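Local coordinates for minor fimbrium subunit Mfa5 (Porphyromonas gingivalis ATCC 33277, PDB 6TO1), which serves as an accessory subunit of the minor fimbriae, surface filaments that mediate biofilm formation and adhesion to host cells and other oral bacteria, at residues 113-118 with 519-524; 450-455 with 467-472. All coordinates share one frame; numbering follows the deposited sequence.

In the fold
Both contacts lie in the buried interior of one beta-sandwich domain and bridge its two antiparallel sheets. Strands 110-119 and 463-473, neighbours in one sheet, supply one side of each contact. The opposing sheet supplies strand 451-455 to contact 2, and to contact 1 the chain at one of its edge strands, 517-520. In contact 1 one phenylalanine reaches across to a leucine and an isoleucine, whereas contact 2 has two aromatic–aliphatic pairs, one aromatic contributed by each sheet. Neither holds a hydrogen bond between its segments, but the contact 2 aromatics each carry a polar atom, hydrogen-bonded elsewhere. The centres lie about 11 Å apart, and a Thr114 OG1–Thr468 OG1 hydrogen bond (2.6 Å) joins them.

Contact 1 (113-118 with 519-524); sequences VTLKIT and LIFPRP
Between the two sheets of a beta sandwich, Phe521 pushes its ring against Leu115 and Ile117 of strand 110-119. Phe521 lies in the segment 519-524, at an edge strand of the facing sheet, and its CA lies 7.8 Å from the CA of Leu115. The leucine comes over the ring: its CD2 stands 3.9 Å from the centroid of the Phe521 ring, only 6° off the normal, a CH-pi contact almost squarely over the centre. A chi2 of 80° on Leu115 places CD1 back toward the strand and leaves CD2 as the outward branch that meets the ring. Lower on the same side chain, Leu115 CB approaches Phe521 CE1 at 3.9 Å, and the leucine side chain runs roughly perpendicular to that of the phenylalanine. Farther along the strand, Ile117 CG1 touches Phe521 CZ at 4.3 Å. The carbonyl oxygen of Lys116 lies 3.7 Å from Phe521 CE1, approaching obliquely, while the lysine's own chain leads away from the contact. Val413 of strand 408-417 and Val92 of strand 90-98 also touch Phe521, so residues of both sheets pack on it. A flat, wholly apolar ring suits this buried place, because it meets its neighbours without needing a polar partner. With no hydrogen bond between the segments, the contact rests on burial of apolar surface and on dispersion.

Contact 2 (450-455 with 467-472); sequences KKLTWT and ITYRIY
Ile467 of strand 463-473 fits against the indole of Trp454, and the two side chains lie alongside each other, pointing opposite ways. From CB the isoleucine forks. Its CG2 branch lies over the centre of the indole, 3.4 Å from the centroid of the six-membered ring and 14° off the normal, a close CH-pi contact. The other branch starts with CG1, set between the backbone N and the carbonyl carbon (chi1 65°), which leaves CG2 anti to that carbon. CG1 passes Trp454 CE3 at 4.0 Å, and at the tip CD1 meets the same carbon, Trp454 CE3, at 3.9 Å. Beta-branching suits this position, since one methyl can rest on the ring while the longer arm passes above CE3 and out beyond that edge of the ring. Trp454 NE1 is hydrogen-bonded to the carbonyl oxygen of Asn440, which satisfies the indole's polar atom and helps fix the turn of the ring. Trp454 and Leu452 both point inward from strand 451-455, in one sheet of the beta sandwich, toward strand 463-473 in the other. Two residues along each strand the roles reverse: here the facing sheet brings the ring. Leu452 CD1 sits over a face of Tyr469, 3.8 Å from the ring centroid and displaced toward the rim. Its nearest atom there is Tyr469 CE2, at 3.6 Å. Leucine gives this face a compact methyl, while tyrosine can fill the interior and still end in a polar group: its OH hydrogen-bonds OD2 of Asp415, on the strand next to 451-455.

Contact 1 (113-118 with 519-524)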
ATOM      1  N   VAL A 113     -25.046   7.564   1.929  1.00 23.03           N
ATOM      2  CA  VAL A 113     -24.330   6.336   2.259  1.00 20.51           C
ATOM      3  C   VAL A 113     -22.965   6.394   1.591  1.00 21.53           C
ATOM      4  O   VAL A 113     -22.872   6.570   0.375  1.00 19.04           O
ATOM      5  CB  VAL A 113     -25.121   5.099   1.800  1.00 23.34           C
ATOM      6  CG1 VAL A 113     -24.310   3.828   2.024  1.00 21.51           C
ATOM      7  CG2 VAL A 113     -26.467   5.030   2.530  1.00 22.60           C
ATOM      8  N   THR A 114     -21.914   6.223   2.370  1.00 21.14           N
ATOM      9  CA  THR A 114     -20.558   6.234   1.839  1.00 19.02           C
ATOM     10  C   THR A 114     -19.956   4.857   2.072  1.00 20.94           C
ATOM     11  O   THR A 114     -20.099   4.312   3.165  1.00 19.30           O
ATOM     12  CB  THR A 114     -19.688   7.284   2.515  1.00 20.85           C
ATOM     13  OG1 THR A 114     -20.098   8.596   2.118  1.00 24.43           O
ATOM     14  CG2 THR A 114     -18.202   7.081   2.094  1.00 20.58           C
ATOM     15  N   LEU A 115     -19.328   4.294   1.038  1.00 21.87           N
ATOM     16  CA  LEU A 115     -18.467   3.122   1.145  1.00 18.26           C
ATOM     17  C   LEU A 115     -17.041   3.588   0.899  1.00 19.73           C
ATOM     18  O   LEU A 115     -16.782   4.316  -0.070  1.00 18.20           O
ATOM     19  CB  LEU A 115     -18.851   2.044   0.133  1.00 19.94           C
ATOM     20  CG  LEU A 115     -20.112   1.254   0.494  1.00 22.39           C
ATOM     21  CD1 LEU A 115     -21.311   2.132   0.090  1.00 24.01           C
ATOM     22  CD2 LEU A 115     -20.117  -0.078  -0.187  1.00 26.28           C
ATOM     23  N   LYS A 116     -16.131   3.188   1.781  1.00 21.19           N
ATOM     24  CA  LYS A 116     -14.782   3.735   1.796  1.00 22.31           C
ATOM     25  C   LYS A 116     -13.769   2.606   1.913  1.00 19.94           C
ATOM     26  O   LYS A 116     -13.938   1.682   2.721  1.00 19.55           O
ATOM     27  CB  LYS A 116     -14.616   4.697   2.957  1.00 20.79           C
ATOM     28  CG  LYS A 116     -13.241   5.339   3.074  1.00 27.52           C
ATOM     29  CD  LYS A 116     -13.085   6.047   4.423  1.00 31.40           C
ATOM     30  CE  LYS A 116     -13.801   7.380   4.477  1.00 48.78           C
ATOM     31  NZ  LYS A 116     -13.697   8.016   5.828  1.00 54.62           N
ATOM     32  N   ILE A 117     -12.729   2.697   1.094  1.00 22.17           N
ATOM     33  CA  ILE A 117     -11.609   1.770   1.083  1.00 20.21           C
ATOM     34  C   ILE A 117     -10.376   2.583   1.448  1.00 17.13           C
ATOM     35  O   ILE A 117     -10.090   3.596   0.801  1.00 23.27           O
ATOM     36  CB  ILE A 117     -11.430   1.110  -0.296  1.00 20.84           C
ATOM     37  CG1 ILE A 117     -12.702   0.404  -0.747  1.00 21.51           C
ATOM     38  CG2 ILE A 117     -10.253   0.121  -0.231  1.00 22.51           C
ATOM     39  CD1 ILE A 117     -12.674   0.039  -2.269  1.00 22.46           C
ATOM     40  N   THR A 118      -9.634   2.127   2.453  1.00 18.70           N
ATOM     41  CA  THR A 118      -8.437   2.813   2.907  1.00 20.11           C
ATOM     42  C   THR A 118      -7.243   1.872   2.796  1.00 16.53           C
ATOM     43  O   THR A 118      -7.309   0.708   3.221  1.00 21.09           O
ATOM     44  CB  THR A 118      -8.577   3.298   4.353  1.00 25.58           C
ATOM     45  OG1 THR A 118      -9.680   4.197   4.445  1.00 27.95           O
ATOM     46  CG2 THR A 118      -7.326   4.051   4.776  1.00 29.88           C
ATOM     47  N   LEU A 519     -13.196  -8.526   1.727  1.00 21.62           N
ATOM     48  CA  LEU A 519     -13.490  -7.795   2.943  1.00 19.96           C
ATOM     49  C   LEU A 519     -14.962  -7.405   2.904  1.00 23.41           C
ATOM     50  O   LEU A 519     -15.470  -6.971   1.870  1.00 22.50           O
ATOM     51  CB  LEU A 519     -12.637  -6.550   3.088  1.00 20.41           C
ATOM     52  CG  LEU A 519     -11.151  -6.731   3.444  1.00 22.09           C
ATOM     53  CD1 LEU A 519     -10.483  -5.389   3.309  1.00 22.25           C
ATOM     54  CD2 LEU A 519     -11.018  -7.280   4.834  1.00 24.47           C
ATOM     55  N   ILE A 520     -15.646  -7.576   4.022  1.00 23.00           N
ATOM     56  CA  ILE A 520     -17.081  -7.307   4.105  1.00 18.40           C
ATOM     57  C   ILE A 520     -17.276  -5.967   4.797  1.00 20.19           C
ATOM     58  O   ILE A 520     -16.678  -5.699   5.850  1.00 23.04           O
ATOM     59  CB  ILE A 520     -17.819  -8.441   4.831  1.00 24.61           C
ATOM     60  CG1 ILE A 520     -17.733  -9.721   3.989  1.00 28.30           C
ATOM     61  CG2 ILE A 520     -19.300  -8.066   5.066  1.00 29.43           C
ATOM     62  CD1 ILE A 520     -18.431 -10.899   4.602  1.00 49.71           C
ATOM     63  N   PHE A 521     -18.091  -5.114   4.198  1.00 20.48           N
ATOM     64  CA  PHE A 521     -18.346  -3.809   4.781  1.00 17.87           C
ATOM     65  C   PHE A 521     -19.296  -3.901   5.983  1.00 20.15           C
ATOM     66  O   PHE A 521     -20.155  -4.778   6.040  1.00 19.27           O
ATOM     67  CB  PHE A 521     -18.986  -2.874   3.751  1.00 19.24           C
ATOM     68  CG  PHE A 521     -18.059  -2.397   2.676  1.00 15.75           C
ATOM     69  CD1 PHE A 521     -17.488  -1.138   2.749  1.00 18.41           C
ATOM     70  CD2 PHE A 521     -17.767  -3.198   1.587  1.00 21.01           C
ATOM     71  CE1 PHE A 521     -16.628  -0.682   1.734  1.00 17.76           C
ATOM     72  CE2 PHE A 521     -16.914  -2.761   0.589  1.00 18.68           C
ATOM     73  CZ  PHE A 521     -16.341  -1.500   0.673  1.00 18.04           C
ATOM     74  N   PRO A 522     -19.179  -2.963   6.914  1.00 18.19           N
ATOM     75  CA  PRO A 522     -20.183  -2.815   7.974  1.00 21.56           C
ATOM     76  C   PRO A 522     -21.561  -2.485   7.418  1.00 21.86           C
ATOM     77  O   PRO A 522     -21.716  -2.066   6.269  1.00 21.67           O
ATOM     78  CB  PRO A 522     -19.650  -1.650   8.814  1.00 25.11           C
ATOM     79  CG  PRO A 522     -18.269  -1.376   8.345  1.00 30.07           C
ATOM     80  CD  PRO A 522     -18.139  -1.919   6.970  1.00 23.24           C
ATOM     81  N   ARG A 523     -22.565  -2.655   8.276  1.00 23.15           N
ATOM     82  CA  ARG A 523     -23.974  -2.587   7.883  1.00 23.62           C
ATOM     83  C   ARG A 523     -24.674  -1.435   8.589  1.00 19.13           C
ATOM     84  O   ARG A 523     -25.065  -1.576   9.762  1.00 22.33           O
ATOM     85  CB  ARG A 523     -24.661  -3.913   8.213  1.00 22.37           C
ATOM     86  CG  ARG A 523     -24.165  -5.116   7.393  1.00 25.27           C
ATOM     87  CD  ARG A 523     -25.064  -5.392   6.198  1.00 23.70           C
ATOM     88  NE  ARG A 523     -26.371  -5.924   6.610  1.00 21.18           N
ATOM     89  CZ  ARG A 523     -26.598  -7.197   6.917  1.00 26.59           C
ATOM     90  NH1 ARG A 523     -25.616  -8.080   6.847  1.00 26.75           N
ATOM     91  NH2 ARG A 523     -27.803  -7.590   7.299  1.00 26.71           N
ATOM     92  N   PRO A 524     -24.878  -0.297   7.920  1.00 18.76           N
ATOM     93  CA  PRO A 524     -25.627   0.798   8.542  1.00 17.76           C
ATOM     94  C   PRO A 524     -27.078   0.420   8.818  1.00 16.35           C
ATOM     95  O   PRO A 524     -27.706  -0.355   8.082  1.00 19.70           O
ATOM     96  CB  PRO A 524     -25.536   1.929   7.505  1.00 19.57           C
ATOM     97  CG  PRO A 524     -24.377   1.562   6.602  1.00 24.95           C
ATOM     98  CD  PRO A 524     -24.422   0.057   6.561  1.00 19.87           C
TER

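Contact 2 (450-455 with 467-472)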
ATOM      1  N   LYS A 450     -31.187  -4.083  -7.558  1.00 26.36           N
ATOM      2  CA  LYS A 450     -30.771  -2.943  -6.746  1.00 30.39           C
ATOM      3  C   LYS A 450     -29.321  -3.109  -6.309  1.00 32.93           C
ATOM      4  O   LYS A 450     -28.959  -2.877  -5.161  1.00 23.70           O
ATOM      5  CB  LYS A 450     -31.692  -2.761  -5.547  1.00 29.42           C
ATOM      6  CG  LYS A 450     -33.127  -2.425  -5.954  1.00 33.80           C
ATOM      7  CD  LYS A 450     -34.074  -2.542  -4.757  1.00 41.42           C
ATOM      8  CE  LYS A 450     -33.801  -1.444  -3.741  1.00 29.66           C
ATOM      9  NZ  LYS A 450     -34.713  -1.540  -2.583  1.00 30.88           N
ATOM     10  N   LYS A 451     -28.487  -3.499  -7.263  1.00 26.24           N
ATOM     11  CA  LYS A 451     -27.102  -3.859  -6.992  1.00 20.52           C
ATOM     12  C   LYS A 451     -26.190  -2.811  -7.605  1.00 26.89           C
ATOM     13  O   LYS A 451     -26.241  -2.566  -8.811  1.00 24.30           O
ATOM     14  CB  LYS A 451     -26.783  -5.245  -7.551  1.00 27.33           C
ATOM     15  CG  LYS A 451     -25.349  -5.716  -7.260  1.00 31.36           C
ATOM     16  CD  LYS A 451     -25.022  -6.947  -8.081  1.00 34.84           C
ATOM     17  CE  LYS A 451     -23.651  -7.502  -7.747  1.00 44.26           C
ATOM     18  NZ  LYS A 451     -23.364  -8.658  -8.639  1.00 43.55           N
ATOM     19  N   LEU A 452     -25.350  -2.202  -6.778  1.00 24.28           N
ATOM     20  CA  LEU A 452     -24.294  -1.324  -7.261  1.00 21.07           C
ATOM     21  C   LEU A 452     -23.027  -2.166  -7.378  1.00 24.03           C
ATOM     22  O   LEU A 452     -22.707  -2.935  -6.464  1.00 23.71           O
ATOM     23  CB  LEU A 452     -24.071  -0.142  -6.319  1.00 23.19           C
ATOM     24  CG  LEU A 452     -25.201   0.886  -6.261  1.00 26.27           C
ATOM     25  CD1 LEU A 452     -25.078   1.702  -4.971  1.00 28.21           C
ATOM     26  CD2 LEU A 452     -25.182   1.777  -7.479  1.00 26.13           C
ATOM     27  N   THR A 453     -22.358  -2.081  -8.526  1.00 22.22           N
ATOM     28  CA  THR A 453     -21.064  -2.716  -8.719  1.00 26.02           C
ATOM     29  C   THR A 453     -20.055  -1.630  -9.042  1.00 24.73           C
ATOM     30  O   THR A 453     -20.157  -0.948 -10.071  1.00 25.36           O
ATOM     31  CB  THR A 453     -21.117  -3.778  -9.815  1.00 26.19           C
ATOM     32  OG1 THR A 453     -22.130  -4.741  -9.488  1.00 27.05           O
ATOM     33  CG2 THR A 453     -19.778  -4.513  -9.919  1.00 27.70           C
ATOM     34  N   TRP A 454     -19.093  -1.467  -8.152  1.00 22.45           N
ATOM     35  CA  TRP A 454     -18.094  -0.418  -8.225  1.00 17.12           C
ATOM     36  C   TRP A 454     -16.765  -1.062  -8.612  1.00 22.83           C
ATOM     37  O   TRP A 454     -16.229  -1.874  -7.863  1.00 20.70           O
ATOM     38  CB  TRP A 454     -17.978   0.287  -6.876  1.00 24.07           C
ATOM     39  CG  TRP A 454     -16.876   1.297  -6.758  1.00 20.87           C
ATOM     40  CD1 TRP A 454     -16.228   1.960  -7.768  1.00 21.35           C
ATOM     41  CD2 TRP A 454     -16.317   1.776  -5.537  1.00 18.16           C
ATOM     42  NE1 TRP A 454     -15.296   2.822  -7.236  1.00 20.82           N
ATOM     43  CE2 TRP A 454     -15.321   2.716  -5.870  1.00 23.26           C
ATOM     44  CE3 TRP A 454     -16.553   1.482  -4.187  1.00 21.71           C
ATOM     45  CZ2 TRP A 454     -14.570   3.380  -4.900  1.00 23.47           C
ATOM     46  CZ3 TRP A 454     -15.827   2.150  -3.224  1.00 20.22           C
ATOM     47  CH2 TRP A 454     -14.833   3.084  -3.587  1.00 18.29           C
ATOM     48  N   THR A 455     -16.255  -0.697  -9.779  1.00 23.97           N
ATOM     49  CA  THR A 455     -14.946  -1.142 -10.249  1.00 23.59           C
ATOM     50  C   THR A 455     -13.950  -0.072  -9.832  1.00 19.58           C
ATOM     51  O   THR A 455     -14.001   1.061 -10.321  1.00 23.63           O
ATOM     52  CB  THR A 455     -14.959  -1.336 -11.766  1.00 27.31           C
ATOM     53  OG1 THR A 455     -15.867  -2.395 -12.086  1.00 26.47           O
ATOM     54  CG2 THR A 455     -13.564  -1.697 -12.269  1.00 25.62           C
ATOM     55  N   ILE A 467     -17.215   5.998  -2.618  1.00 21.88           N
ATOM     56  CA  ILE A 467     -18.419   6.326  -3.358  1.00 21.62           C
ATOM     57  C   ILE A 467     -19.437   6.774  -2.321  1.00 22.65           C
ATOM     58  O   ILE A 467     -19.459   6.282  -1.183  1.00 20.33           O
ATOM     59  CB  ILE A 467     -18.995   5.177  -4.203  1.00 27.97           C
ATOM     60  CG1 ILE A 467     -19.470   4.025  -3.334  1.00 27.46           C
ATOM     61  CG2 ILE A 467     -17.978   4.710  -5.253  1.00 26.94           C
ATOM     62  CD1 ILE A 467     -20.166   2.957  -4.144  1.00 35.00           C
ATOM     63  N   THR A 468     -20.286   7.722  -2.725  1.00 24.14           N
ATOM     64  CA  THR A 468     -21.354   8.215  -1.873  1.00 24.61           C
ATOM     65  C   THR A 468     -22.593   8.388  -2.746  1.00 21.43           C
ATOM     66  O   THR A 468     -22.504   8.934  -3.848  1.00 22.44           O
ATOM     67  CB  THR A 468     -20.994   9.544  -1.218  1.00 27.25           C
ATOM     68  OG1 THR A 468     -19.835   9.383  -0.397  1.00 26.38           O
ATOM     69  CG2 THR A 468     -22.150  10.054  -0.361  1.00 26.91           C
ATOM     70  N   TYR A 469     -23.723   7.901  -2.245  1.00 21.71           N
ATOM     71  CA  TYR A 469     -25.021   7.993  -2.906  1.00 22.98           C
ATOM     72  C   TYR A 469     -26.082   8.258  -1.852  1.00 27.76           C
ATOM     73  O   TYR A 469     -25.944   7.852  -0.696  1.00 21.86           O
ATOM     74  CB  TYR A 469     -25.353   6.707  -3.696  1.00 22.70           C
ATOM     75  CG  TYR A 469     -25.351   5.419  -2.898  1.00 19.54           C
ATOM     76  CD1 TYR A 469     -26.516   4.943  -2.310  1.00 19.37           C
ATOM     77  CD2 TYR A 469     -24.183   4.660  -2.731  1.00 17.39           C
ATOM     78  CE1 TYR A 469     -26.532   3.761  -1.573  1.00 23.96           C
ATOM     79  CE2 TYR A 469     -24.199   3.464  -1.982  1.00 20.57           C
ATOM     80  CZ  TYR A 469     -25.369   3.015  -1.420  1.00 22.39           C
ATOM     81  OH  TYR A 469     -25.421   1.839  -0.693  1.00 24.33           O
ATOM     82  N   ARG A 470     -27.157   8.926  -2.264  1.00 23.83           N
ATOM     83  CA  ARG A 470     -28.284   9.205  -1.384  1.00 21.76           C
ATOM     84  C   ARG A 470     -29.368   8.148  -1.547  1.00 20.40           C
ATOM     85  O   ARG A 470     -29.679   7.725  -2.669  1.00 20.74           O
ATOM     86  CB  ARG A 470     -28.873  10.587  -1.666  1.00 27.49           C
ATOM     87  CG  ARG A 470     -29.951  11.008  -0.683  1.00 25.89           C
ATOM     88  CD  ARG A 470     -30.193  12.524  -0.676  1.00 30.74           C
ATOM     89  NE  ARG A 470     -29.044  13.231  -0.124  1.00 25.46           N
ATOM     90  CZ  ARG A 470     -29.019  14.531   0.147  1.00 36.69           C
ATOM     91  NH1 ARG A 470     -30.097  15.284  -0.068  1.00 32.42           N
ATOM     92  NH2 ARG A 470     -27.923  15.069   0.654  1.00 27.84           N
ATOM     93  N   ILE A 471     -29.908   7.703  -0.419  1.00 22.78           N
ATOM     94  CA  ILE A 471     -31.045   6.791  -0.405  1.00 18.62           C
ATOM     95  C   ILE A 471     -32.239   7.497   0.227  1.00 19.26           C
ATOM     96  O   ILE A 471     -32.100   8.328   1.130  1.00 23.01           O
ATOM     97  CB  ILE A 471     -30.799   5.457   0.338  1.00 20.05           C
ATOM     98  CG1 ILE A 471     -30.428   5.689   1.791  1.00 19.84           C
ATOM     99  CG2 ILE A 471     -29.753   4.621  -0.377  1.00 23.82           C
ATOM    100  CD1 ILE A 471     -30.256   4.398   2.588  1.00 25.02           C
ATOM    101  N   TYR A 472     -33.424   7.107  -0.225  1.00 25.56           N
ATOM    102  CA  TYR A 472     -34.667   7.520   0.396  1.00 20.70           C
ATOM    103  C   TYR A 472     -35.404   6.295   0.915  1.00 18.18           C
ATOM    104  O   TYR A 472     -35.382   5.232   0.287  1.00 21.39           O
ATOM    105  CB  TYR A 472     -35.596   8.217  -0.604  1.00 23.08           C
ATOM    106  CG  TYR A 472     -35.131   9.539  -1.125  1.00 24.55           C
ATOM    107  CD1 TYR A 472     -34.846  10.583  -0.269  1.00 25.24           C
ATOM    108  CD2 TYR A 472     -34.995   9.747  -2.489  1.00 30.89           C
ATOM    109  CE1 TYR A 472     -34.431  11.812  -0.763  1.00 25.48           C
ATOM    110  CE2 TYR A 472     -34.570  10.976  -2.988  1.00 38.65           C
ATOM    111  CZ  TYR A 472     -34.298  11.999  -2.116  1.00 37.44           C
ATOM    112  OH  TYR A 472     -33.878  13.226  -2.583  1.00 46.72           O
TER